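Local coordinates for peroxisomal catalase A (Saccharomyces cerevisiae, PDB 1A4E), which breaks down hydrogen peroxide to water and oxygen with a heme cofactor, probably protecting the cell from peroxide made by peroxisomal oxidases, at residues Phe135-Ser140 with Ala421-Asp426; Arg158-Phe163 with Glu458-Gln463; Phe166-Glu171 with Gln466-Met471; Ala175-Met180 with Phe429-Asn434. One frame throughout, in Å; residues are numbered along the deposited sequence.

Overall arrangement
All four contacts tie the chain from residue 421 onward to the stretch between residues 135 and 180. The first segments follow in the order 1, 2, 3, 4, the second in the order 1, 4, 2, 3, and contact 1 crosses the others. Contacts 2 and 3 share one helix pair, 160-168 with 462-473, their centres about 12 Å apart. Contact 4 pairs helix 176-182 with helix 430-440, nested inside the loops that contacts 2 and 3 close. Contact 1, joining two loops, touches contacts 3 and 4, centres about 13 and 12 Å away. C-terminal helices are seated on helices 160-168 and 176-182, away from the catalytic residues, though contact 1 includes Pro139 of the heme pocket.

Contact 1: Phe135-Ser140 with Ala421-Asp426; sequences FIRDPS and ATSPGD
Arg137 reaches across to the 421-426 loop and makes both of the direct hydrogen bonds between the segments. Its CG sits between the backbone N and the carbonyl carbon (chi1 62°), and the chain is extended from there to NE. Arg137 NH2 donates to Ala421 O at 2.8 Å, a bond lying in the guanidinium plane but arriving above the carbonyl plane. A second bond from Arg137 NH2 goes to Ser423 OG at 3.1 Å, tilted somewhat from the guanidinium. One water accepts from Arg137 NH1 at 3.2 Å and is also bonded to Ser423 OG. Arginine suits the place because its donors fan out: NE is taken by Trp420 O, while Asp281 and Asp428 form salt bridges with NH1 and NH2 and probably balance the charge of this buried side chain. A leucine here would probably leave Ala421 O without this donor and both aspartates without this counter-charge. Asp138 stops short, OD2 being 4.0 Å from Ala421 N, and its OD1 accepts from Trp420 N instead. Loop 135-140 leads from strand 122-129 into helix 141-149, with Pro139 against helix 332-348; loop 421-426 leads from strand 411-418 to helix 430-440.

Contact 2: Arg158-Phe163 with Glu458-Gln463; sequences RDADMF and EGACPQ
Ala160 lays its methyl group over the peptide of Gly459, with CB 3.8 Å from Gly459 O. The same CB comes within 4.2 Å of Ala460 CB, so two small side chains meet where the backbones run close; the CA atoms of Asp161 and Ala460 are 5.2 Å apart. Alanine's short methyl suits backbones this near to each other. Beside this apolar patch, Asp161 makes the polar link. With CG beside the backbone N (chi1 -62°), the carboxylate is carried toward the 458-463 segment, where Asp161 OD1 takes the N-H of Cys461 N at 2.9 Å, on the syn side of the carboxylate and with an angle of 152° at the hydrogen. Ala460 CA approaches Asp161 OD1 to 3.3 Å, and Cys461 CB also touches it.

What meets here is the start of two helices, 160-168 and 462-473, the latter belonging to the C-terminal helical part of the catalase chain. Cys461 occupies the N-cap position of the second helix, so Asp161 grips the chain just where that helix begins, and its negative charge would probably be favoured near both helix N-termini. Asp159 is the N-cap of the first helix: Asp159 OD1 accepts from Asp161 N at 2.9 Å and, weakly, from Met162 N. An aspartate suits an N-cap because its short carboxylate folds back onto the first-turn N-H groups. Asn152 donates to the other oxygen, OD2, and Met162 packs on Tyr388 of a neighbouring subunit.

Contact 3: Phe166-Glu171 with Gln466-Met471; sequences FLTTPE and QRVYDM
Thr168 meets Arg467, Val468 and Met471 where helix 160-168 packs on helix 462-473, one of the C-terminal helices that lie against the rest of the catalase chain. The apolar contacts centre on the threonine methyl. Thr168 CG2 touches Val468 CG2 at 3.8 Å, the two side chains crossing at a slant. Met471 CE stands 4.2 Å from Thr168 CG2. Thr168 and Arg467 cross at about a right angle, Thr168 CB lying 3.9 Å from Arg467 CB. Val468 and Met471 both bear on Trp164, one turn earlier in the first helix, as well as on Thr168.

Among the polar atoms, Thr168 OG1 lies between the backbone N and the carbonyl carbon (chi1 62°), where it donates to Trp164 O within its own helix. Arg467 NH1 passes Thr168 OG1 at 3.8 Å, too far for a hydrogen bond, and instead forms a salt bridge with Asp165, while Arg467 NH2 donates to Gln463 OE1. Threonine suits this place by offering a methyl to the facing helix and a hydroxyl to its own. An alanine here would probably open a gap beside Val468 CG2 and Met471 CE and leave Trp164 O without its hydroxyl donor.

Backbone meets side chain at one further point: the Met471 chain runs extended to SD (chi2 179°), and Met471 SD lies 3.8 Å from Leu167 O.

Contact 4: Ala175-Met180 with Phe429-Asn434; sequences AIHQVM and FVQARN
Ile176 touches Phe429 and Ala432 with its CG2 branch: Ile176 CG2 is 3.8 Å from Phe429 CD2 and equally far from Ala432 CB. Isoleucine and phenylalanine cross at about a right angle; CG2 serves both partners, while the other branch, CG1, lies beside Phe429 CE2. Met471 and Phe472 of helix 462-473 also lie against Ile176.

Next comes His177, whose CA is 4.3 Å from that of Ala432. Such closeness needs a small residue, and alanine supplies it, with Ala432 CB resting 3.9 Å from His177 CA. The histidine CG is anti to the backbone N (chi1 -171°), and the ring presents a face to Gln431. Gln431 CB sits over that face, displaced toward the rim, in a CH-pi contact 4.0 Å from the centroid of the His177 ring, and the amide stands nearly perpendicular to the ring. Gln431 OE1 comes 3.4 Å from His177 CE1 but is bonded elsewhere, to Val285 N, while His177 ND1 donates to Thr283 O.

One turn on from Ile176, Met180 brings CG near Ala432 CB. After a bend at chi2, the turn at chi3 (-77°) brings Met180 CE to 3.5 Å from Ala432 O, a fold that a flexible, unbranched side chain can adopt. Helices 176-182 and 430-440 thus run side by side, their segment axes 21° from parallel. The chemistry across the interface is that of shape and dispersion; His177 ND1 and Gln431 OE1 have backbone partners in Thr283 and Val285, so these two polar atoms do not have to pair with each other.

Contact 1: Phe135-Ser140 with Ala421-Asp426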
# COMPACT_ATOMS: atom_id res chain seq x y z
N PHE B 135 -7.24 -26.19 -17.51
CA PHE B 135 -8.13 -25.64 -18.52
C PHE B 135 -7.49 -24.96 -19.71
O PHE B 135 -8.11 -24.85 -20.77
CB PHE B 135 -9.07 -24.64 -17.86
CG PHE B 135 -9.86 -25.18 -16.68
CD1 PHE B 135 -9.30 -25.15 -15.39
CD2 PHE B 135 -11.16 -25.66 -16.86
CE1 PHE B 135 -10.05 -25.60 -14.30
CE2 PHE B 135 -11.90 -26.11 -15.77
CZ PHE B 135 -11.34 -26.07 -14.49
N ILE B 136 -6.26 -24.46 -19.58
CA ILE B 136 -5.65 -23.68 -20.65
C ILE B 136 -4.22 -24.10 -20.97
O ILE B 136 -3.55 -24.75 -20.17
CB ILE B 136 -5.64 -22.15 -20.28
CG1 ILE B 136 -4.93 -21.93 -18.95
CG2 ILE B 136 -7.06 -21.60 -20.24
CD1 ILE B 136 -4.64 -20.46 -18.62
N ARG B 137 -3.77 -23.75 -22.18
CA ARG B 137 -2.39 -23.95 -22.60
C ARG B 137 -1.82 -22.64 -23.16
O ARG B 137 -0.70 -22.59 -23.66
CB ARG B 137 -2.32 -25.09 -23.64
CG ARG B 137 -3.06 -24.92 -24.96
CD ARG B 137 -2.80 -26.17 -25.77
NE ARG B 137 -3.33 -26.05 -27.12
CZ ARG B 137 -3.46 -27.08 -27.96
NH1 ARG B 137 -3.10 -28.32 -27.63
NH2 ARG B 137 -3.99 -26.87 -29.15
N ASP B 138 -2.61 -21.56 -23.07
CA ASP B 138 -2.17 -20.21 -23.40
C ASP B 138 -2.23 -19.36 -22.14
O ASP B 138 -3.30 -19.22 -21.54
CB ASP B 138 -3.07 -19.54 -24.42
CG ASP B 138 -2.80 -20.02 -25.83
OD1 ASP B 138 -1.75 -19.69 -26.38
OD2 ASP B 138 -3.64 -20.71 -26.39
N PRO B 139 -1.12 -18.77 -21.69
CA PRO B 139 -1.05 -17.98 -20.45
C PRO B 139 -1.93 -16.74 -20.42
O PRO B 139 -2.46 -16.35 -19.37
CB PRO B 139 0.42 -17.70 -20.31
CG PRO B 139 0.94 -17.67 -21.74
CD PRO B 139 0.18 -18.83 -22.36
N SER B 140 -2.13 -16.13 -21.60
CA SER B 140 -2.95 -14.94 -21.76
C SER B 140 -4.43 -15.15 -21.51
O SER B 140 -5.19 -14.24 -21.20
CB SER B 140 -2.76 -14.41 -23.16
OG SER B 140 -3.02 -15.47 -24.07
N ALA B 421 -4.36 -22.12 -30.04
CA ALA B 421 -5.78 -22.45 -30.09
C ALA B 421 -6.04 -23.95 -30.22
O ALA B 421 -5.11 -24.68 -30.56
CB ALA B 421 -6.38 -21.74 -31.28
N THR B 422 -7.25 -24.44 -29.94
CA THR B 422 -7.58 -25.86 -30.12
C THR B 422 -7.17 -26.33 -31.51
O THR B 422 -7.52 -25.73 -32.53
CB THR B 422 -9.10 -26.12 -29.97
OG1 THR B 422 -9.50 -25.45 -28.78
CG2 THR B 422 -9.48 -27.60 -29.87
N SER B 423 -6.32 -27.35 -31.51
CA SER B 423 -5.81 -27.98 -32.72
C SER B 423 -6.92 -28.61 -33.54
O SER B 423 -7.88 -29.13 -32.96
CB SER B 423 -4.79 -29.06 -32.37
OG SER B 423 -3.66 -28.53 -31.69
N PRO B 424 -6.88 -28.57 -34.89
CA PRO B 424 -7.82 -29.29 -35.74
C PRO B 424 -7.70 -30.79 -35.55
O PRO B 424 -6.66 -31.32 -35.14
CB PRO B 424 -7.48 -28.81 -37.13
CG PRO B 424 -6.01 -28.50 -37.04
CD PRO B 424 -5.95 -27.79 -35.69
N GLY B 425 -8.81 -31.47 -35.79
CA GLY B 425 -8.85 -32.91 -35.64
C GLY B 425 -9.33 -33.32 -34.26
O GLY B 425 -10.10 -32.63 -33.59
N ASP B 426 -8.81 -34.47 -33.83
CA ASP B 426 -9.26 -35.05 -32.59
C ASP B 426 -8.21 -35.13 -31.49
O ASP B 426 -8.52 -35.60 -30.39
CB ASP B 426 -9.80 -36.43 -32.94
CG ASP B 426 -10.78 -36.94 -31.91
OD1 ASP B 426 -11.78 -36.25 -31.64
OD2 ASP B 426 -10.54 -38.03 -31.38
O HOH W 1 -2.36 -30.45 -29.87

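Contact 2: Arg158-Phe163 with Glu458-Gln463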
# COMPACT_ATOMS: atom_id res chain seq x y z
N ARG B 158 -22.61 -15.95 -9.50
CA ARG B 158 -21.83 -16.87 -10.32
C ARG B 158 -22.73 -17.17 -11.51
O ARG B 158 -23.93 -17.46 -11.39
CB ARG B 158 -21.51 -18.13 -9.51
CG ARG B 158 -20.80 -17.70 -8.23
CD ARG B 158 -20.02 -18.80 -7.56
NE ARG B 158 -18.66 -18.80 -8.04
CZ ARG B 158 -17.67 -19.31 -7.31
NH1 ARG B 158 -17.87 -19.83 -6.10
NH2 ARG B 158 -16.45 -19.32 -7.82
N ASP B 159 -22.14 -16.99 -12.69
CA ASP B 159 -22.87 -17.05 -13.94
C ASP B 159 -22.49 -18.20 -14.84
O ASP B 159 -21.37 -18.27 -15.36
CB ASP B 159 -22.65 -15.70 -14.60
CG ASP B 159 -23.45 -15.34 -15.83
OD1 ASP B 159 -24.02 -16.21 -16.49
OD2 ASP B 159 -23.51 -14.16 -16.14
N ALA B 160 -23.48 -19.08 -15.08
CA ALA B 160 -23.31 -20.24 -15.94
C ALA B 160 -23.11 -19.87 -17.40
O ALA B 160 -22.45 -20.60 -18.12
CB ALA B 160 -24.51 -21.17 -15.83
N ASP B 161 -23.66 -18.74 -17.86
CA ASP B 161 -23.41 -18.26 -19.22
C ASP B 161 -21.96 -17.87 -19.40
O ASP B 161 -21.42 -18.22 -20.44
CB ASP B 161 -24.23 -17.02 -19.59
CG ASP B 161 -25.74 -17.19 -19.59
OD1 ASP B 161 -26.22 -18.31 -19.69
OD2 ASP B 161 -26.44 -16.18 -19.48
N MET B 162 -21.31 -17.17 -18.44
CA MET B 162 -19.88 -16.83 -18.57
C MET B 162 -19.04 -18.10 -18.59
O MET B 162 -18.15 -18.26 -19.43
CB MET B 162 -19.29 -16.06 -17.40
CG MET B 162 -19.85 -14.77 -16.88
SD MET B 162 -18.71 -14.17 -15.61
CE MET B 162 -19.07 -15.14 -14.17
N PHE B 163 -19.34 -18.97 -17.62
CA PHE B 163 -18.62 -20.21 -17.40
C PHE B 163 -18.56 -21.03 -18.68
O PHE B 163 -17.48 -21.30 -19.19
CB PHE B 163 -19.33 -20.96 -16.28
CG PHE B 163 -18.69 -22.24 -15.77
CD1 PHE B 163 -18.67 -23.42 -16.54
CD2 PHE B 163 -18.15 -22.26 -14.48
CE1 PHE B 163 -18.12 -24.59 -16.02
CE2 PHE B 163 -17.60 -23.44 -13.97
CZ PHE B 163 -17.58 -24.60 -14.74
N GLU B 458 -28.04 -26.39 -16.96
CA GLU B 458 -29.45 -26.04 -16.87
C GLU B 458 -29.69 -24.54 -16.68
O GLU B 458 -30.60 -23.95 -17.27
CB GLU B 458 -30.02 -26.89 -15.73
CG GLU B 458 -31.46 -26.71 -15.30
CD GLU B 458 -31.66 -25.56 -14.32
OE1 GLU B 458 -31.21 -25.68 -13.17
OE2 GLU B 458 -32.25 -24.56 -14.71
N GLY B 459 -28.83 -23.92 -15.86
CA GLY B 459 -28.91 -22.50 -15.56
C GLY B 459 -28.37 -21.59 -16.66
O GLY B 459 -28.18 -20.39 -16.42
N ALA B 460 -28.09 -22.10 -17.86
CA ALA B 460 -27.58 -21.27 -18.94
C ALA B 460 -28.60 -20.99 -20.03
O ALA B 460 -29.67 -21.59 -20.12
CB ALA B 460 -26.37 -21.95 -19.57
N CYS B 461 -28.21 -20.01 -20.85
CA CYS B 461 -28.94 -19.51 -22.01
C CYS B 461 -29.03 -20.61 -23.08
O CYS B 461 -28.06 -21.35 -23.25
CB CYS B 461 -28.16 -18.26 -22.47
SG CYS B 461 -28.07 -17.84 -24.23
N PRO B 462 -30.15 -20.79 -23.80
CA PRO B 462 -30.37 -21.87 -24.77
C PRO B 462 -29.33 -22.08 -25.88
O PRO B 462 -29.01 -23.24 -26.17
CB PRO B 462 -31.76 -21.57 -25.30
CG PRO B 462 -31.92 -20.08 -25.09
CD PRO B 462 -31.34 -19.95 -23.70
N GLN B 463 -28.79 -21.02 -26.49
CA GLN B 463 -27.76 -21.17 -27.52
C GLN B 463 -26.39 -21.57 -26.94
O GLN B 463 -25.61 -22.23 -27.62
CB GLN B 463 -27.61 -19.86 -28.35
CG GLN B 463 -27.33 -18.57 -27.58
CD GLN B 463 -26.49 -17.54 -28.34
OE1 GLN B 463 -25.28 -17.46 -28.15
NE2 GLN B 463 -27.10 -16.71 -29.19

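Contact 3: Phe166-Glu171 with Gln466-Met471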
# COMPACT_ATOMS: atom_id res chain seq x y z
N PHE B 166 -17.03 -19.22 -22.18
CA PHE B 166 -15.60 -19.25 -22.35
C PHE B 166 -15.15 -20.64 -22.79
O PHE B 166 -14.40 -20.78 -23.76
CB PHE B 166 -14.89 -18.87 -21.04
CG PHE B 166 -13.37 -18.90 -21.19
CD1 PHE B 166 -12.70 -17.78 -21.70
CD2 PHE B 166 -12.65 -20.06 -20.84
CE1 PHE B 166 -11.31 -17.84 -21.88
CE2 PHE B 166 -11.27 -20.10 -21.02
CZ PHE B 166 -10.60 -18.99 -21.54
N LEU B 167 -15.62 -21.68 -22.09
CA LEU B 167 -15.20 -23.05 -22.37
C LEU B 167 -15.62 -23.61 -23.72
O LEU B 167 -14.85 -24.36 -24.33
CB LEU B 167 -15.71 -23.95 -21.26
CG LEU B 167 -15.14 -23.66 -19.86
CD1 LEU B 167 -15.85 -24.53 -18.83
CD2 LEU B 167 -13.64 -23.92 -19.86
N THR B 168 -16.79 -23.24 -24.23
CA THR B 168 -17.26 -23.72 -25.52
C THR B 168 -16.76 -22.89 -26.70
O THR B 168 -17.01 -23.28 -27.85
CB THR B 168 -18.81 -23.76 -25.55
OG1 THR B 168 -19.30 -22.43 -25.38
CG2 THR B 168 -19.35 -24.72 -24.50
N THR B 169 -16.07 -21.76 -26.48
CA THR B 169 -15.50 -20.96 -27.57
C THR B 169 -14.47 -21.84 -28.27
O THR B 169 -13.65 -22.44 -27.56
CB THR B 169 -14.81 -19.69 -27.02
OG1 THR B 169 -15.84 -18.95 -26.42
CG2 THR B 169 -14.15 -18.80 -28.06
N PRO B 170 -14.50 -22.03 -29.60
CA PRO B 170 -13.77 -23.07 -30.32
C PRO B 170 -12.29 -23.19 -29.99
O PRO B 170 -11.81 -24.30 -29.74
CB PRO B 170 -14.03 -22.77 -31.77
CG PRO B 170 -15.45 -22.24 -31.70
CD PRO B 170 -15.35 -21.29 -30.53
N GLU B 171 -11.59 -22.05 -29.92
CA GLU B 171 -10.17 -22.02 -29.60
C GLU B 171 -9.83 -22.27 -28.13
O GLU B 171 -8.67 -22.45 -27.79
CB GLU B 171 -9.55 -20.67 -30.02
CG GLU B 171 -10.24 -19.37 -29.60
CD GLU B 171 -11.36 -18.85 -30.51
OE1 GLU B 171 -11.84 -19.55 -31.40
OE2 GLU B 171 -11.75 -17.70 -30.31
N GLN B 466 -26.73 -25.34 -26.16
CA GLN B 466 -26.58 -26.12 -27.36
C GLN B 466 -25.11 -26.32 -27.69
O GLN B 466 -24.73 -27.42 -28.09
CB GLN B 466 -27.30 -25.43 -28.53
CG GLN B 466 -27.38 -26.30 -29.79
CD GLN B 466 -27.89 -27.72 -29.54
OE1 GLN B 466 -28.96 -27.94 -28.96
NE2 GLN B 466 -27.10 -28.72 -29.93
N ARG B 467 -24.29 -25.29 -27.46
CA ARG B 467 -22.85 -25.39 -27.68
C ARG B 467 -22.15 -26.33 -26.72
O ARG B 467 -21.12 -26.93 -27.06
CB ARG B 467 -22.20 -24.04 -27.55
CG ARG B 467 -22.70 -23.02 -28.53
CD ARG B 467 -21.75 -21.88 -28.36
NE ARG B 467 -22.43 -20.60 -28.47
CZ ARG B 467 -21.85 -19.50 -27.99
NH1 ARG B 467 -20.64 -19.54 -27.41
NH2 ARG B 467 -22.50 -18.35 -28.11
N VAL B 468 -22.69 -26.45 -25.49
CA VAL B 468 -22.17 -27.39 -24.50
C VAL B 468 -22.44 -28.80 -25.00
O VAL B 468 -21.53 -29.63 -24.96
CB VAL B 468 -22.86 -27.14 -23.14
CG1 VAL B 468 -22.47 -28.21 -22.13
CG2 VAL B 468 -22.44 -25.77 -22.63
N TYR B 469 -23.66 -29.05 -25.50
CA TYR B 469 -24.05 -30.36 -26.02
C TYR B 469 -23.22 -30.73 -27.24
O TYR B 469 -22.80 -31.87 -27.35
CB TYR B 469 -25.52 -30.38 -26.44
CG TYR B 469 -26.52 -29.98 -25.37
CD1 TYR B 469 -26.26 -30.20 -24.01
CD2 TYR B 469 -27.70 -29.35 -25.77
CE1 TYR B 469 -27.19 -29.78 -23.05
CE2 TYR B 469 -28.63 -28.93 -24.81
CZ TYR B 469 -28.36 -29.15 -23.46
OH TYR B 469 -29.28 -28.74 -22.52
N ASP B 470 -22.94 -29.77 -28.13
CA ASP B 470 -22.11 -30.04 -29.29
C ASP B 470 -20.67 -30.34 -28.95
O ASP B 470 -20.06 -31.17 -29.61
CB ASP B 470 -22.17 -28.86 -30.26
CG ASP B 470 -23.51 -28.69 -30.99
OD1 ASP B 470 -24.37 -29.58 -30.94
OD2 ASP B 470 -23.69 -27.66 -31.62
N MET B 471 -20.13 -29.71 -27.89
CA MET B 471 -18.77 -29.97 -27.45
C MET B 471 -18.67 -31.35 -26.81
O MET B 471 -17.74 -32.10 -27.10
CB MET B 471 -18.33 -28.90 -26.44
CG MET B 471 -16.91 -29.07 -25.91
SD MET B 471 -16.39 -27.79 -24.74
CE MET B 471 -17.39 -28.23 -23.34

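Contact 4: Ala175-Met180 with Phe429-Asn434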
# COMPACT_ATOMS: atom_id res chain seq x y z
N ALA B 175 -9.83 -27.13 -23.23
CA ALA B 175 -10.16 -27.27 -21.82
C ALA B 175 -10.97 -28.52 -21.48
O ALA B 175 -11.07 -28.86 -20.31
CB ALA B 175 -10.96 -26.07 -21.36
N ILE B 176 -11.51 -29.21 -22.49
CA ILE B 176 -12.43 -30.34 -22.33
C ILE B 176 -11.91 -31.51 -21.48
O ILE B 176 -12.71 -32.06 -20.71
CB ILE B 176 -12.86 -30.73 -23.81
CG1 ILE B 176 -14.35 -31.09 -23.80
CG2 ILE B 176 -11.99 -31.82 -24.41
CD1 ILE B 176 -14.91 -32.19 -22.90
N HIS B 177 -10.62 -31.87 -21.53
CA HIS B 177 -10.06 -32.93 -20.69
C HIS B 177 -10.23 -32.53 -19.23
O HIS B 177 -10.69 -33.33 -18.40
CB HIS B 177 -8.58 -33.12 -21.05
CG HIS B 177 -7.85 -34.32 -20.44
ND1 HIS B 177 -6.57 -34.61 -20.62
CD2 HIS B 177 -8.38 -35.28 -19.61
CE1 HIS B 177 -6.29 -35.68 -19.94
NE2 HIS B 177 -7.39 -36.09 -19.33
N GLN B 178 -9.92 -31.26 -18.93
CA GLN B 178 -10.07 -30.74 -17.58
C GLN B 178 -11.53 -30.59 -17.16
O GLN B 178 -11.83 -30.90 -16.01
CB GLN B 178 -9.38 -29.39 -17.47
CG GLN B 178 -9.49 -28.75 -16.09
CD GLN B 178 -9.02 -29.58 -14.91
OE1 GLN B 178 -9.57 -29.54 -13.81
NE2 GLN B 178 -7.96 -30.35 -15.10
N VAL B 179 -12.43 -30.16 -18.06
CA VAL B 179 -13.84 -30.01 -17.72
C VAL B 179 -14.44 -31.36 -17.36
O VAL B 179 -15.26 -31.44 -16.44
CB VAL B 179 -14.57 -29.36 -18.91
CG1 VAL B 179 -16.06 -29.27 -18.67
CG2 VAL B 179 -14.04 -27.94 -19.08
N MET B 180 -13.97 -32.43 -18.02
CA MET B 180 -14.39 -33.80 -17.74
C MET B 180 -14.01 -34.22 -16.33
O MET B 180 -14.82 -34.81 -15.62
CB MET B 180 -13.74 -34.76 -18.72
CG MET B 180 -14.27 -34.74 -20.14
SD MET B 180 -15.93 -35.43 -20.25
CE MET B 180 -15.43 -37.13 -20.14
N PHE B 429 -9.20 -33.94 -28.09
CA PHE B 429 -10.40 -34.58 -27.57
C PHE B 429 -10.17 -36.04 -27.22
O PHE B 429 -10.93 -36.60 -26.43
CB PHE B 429 -11.54 -34.48 -28.58
CG PHE B 429 -12.15 -33.09 -28.63
CD1 PHE B 429 -11.56 -32.08 -29.40
CD2 PHE B 429 -13.29 -32.80 -27.87
CE1 PHE B 429 -12.10 -30.79 -29.39
CE2 PHE B 429 -13.83 -31.51 -27.88
CZ PHE B 429 -13.23 -30.51 -28.63
N VAL B 430 -9.10 -36.65 -27.75
CA VAL B 430 -8.76 -38.05 -27.52
C VAL B 430 -8.69 -38.44 -26.05
O VAL B 430 -9.41 -39.34 -25.62
CB VAL B 430 -7.41 -38.35 -28.25
CG1 VAL B 430 -6.77 -39.66 -27.83
CG2 VAL B 430 -7.72 -38.55 -29.72
N GLN B 431 -7.86 -37.75 -25.26
CA GLN B 431 -7.70 -38.07 -23.84
C GLN B 431 -8.91 -37.81 -22.97
O GLN B 431 -9.10 -38.49 -21.96
CB GLN B 431 -6.52 -37.29 -23.27
CG GLN B 431 -5.22 -37.77 -23.90
CD GLN B 431 -3.98 -37.18 -23.28
OE1 GLN B 431 -4.06 -36.36 -22.36
NE2 GLN B 431 -2.79 -37.56 -23.75
N ALA B 432 -9.76 -36.86 -23.36
CA ALA B 432 -11.01 -36.63 -22.66
C ALA B 432 -11.92 -37.84 -22.82
O ALA B 432 -12.57 -38.29 -21.88
CB ALA B 432 -11.72 -35.41 -23.24
N ARG B 433 -11.88 -38.43 -24.03
CA ARG B 433 -12.67 -39.60 -24.35
C ARG B 433 -12.16 -40.87 -23.67
O ARG B 433 -12.97 -41.67 -23.19
CB ARG B 433 -12.69 -39.77 -25.85
CG ARG B 433 -13.78 -40.72 -26.30
CD ARG B 433 -13.73 -40.85 -27.80
NE ARG B 433 -13.93 -39.56 -28.43
CZ ARG B 433 -13.14 -39.13 -29.41
NH1 ARG B 433 -12.12 -39.86 -29.87
NH2 ARG B 433 -13.39 -37.95 -29.94
N ASN B 434 -10.84 -41.08 -23.59
CA ASN B 434 -10.33 -42.27 -22.88
C ASN B 434 -10.55 -42.11 -21.38
O ASN B 434 -10.65 -43.12 -20.69
CB ASN B 434 -8.84 -42.44 -23.16
CG ASN B 434 -8.53 -42.63 -24.65
OD1 ASN B 434 -9.01 -43.58 -25.26
ND2 ASN B 434 -7.75 -41.76 -25.27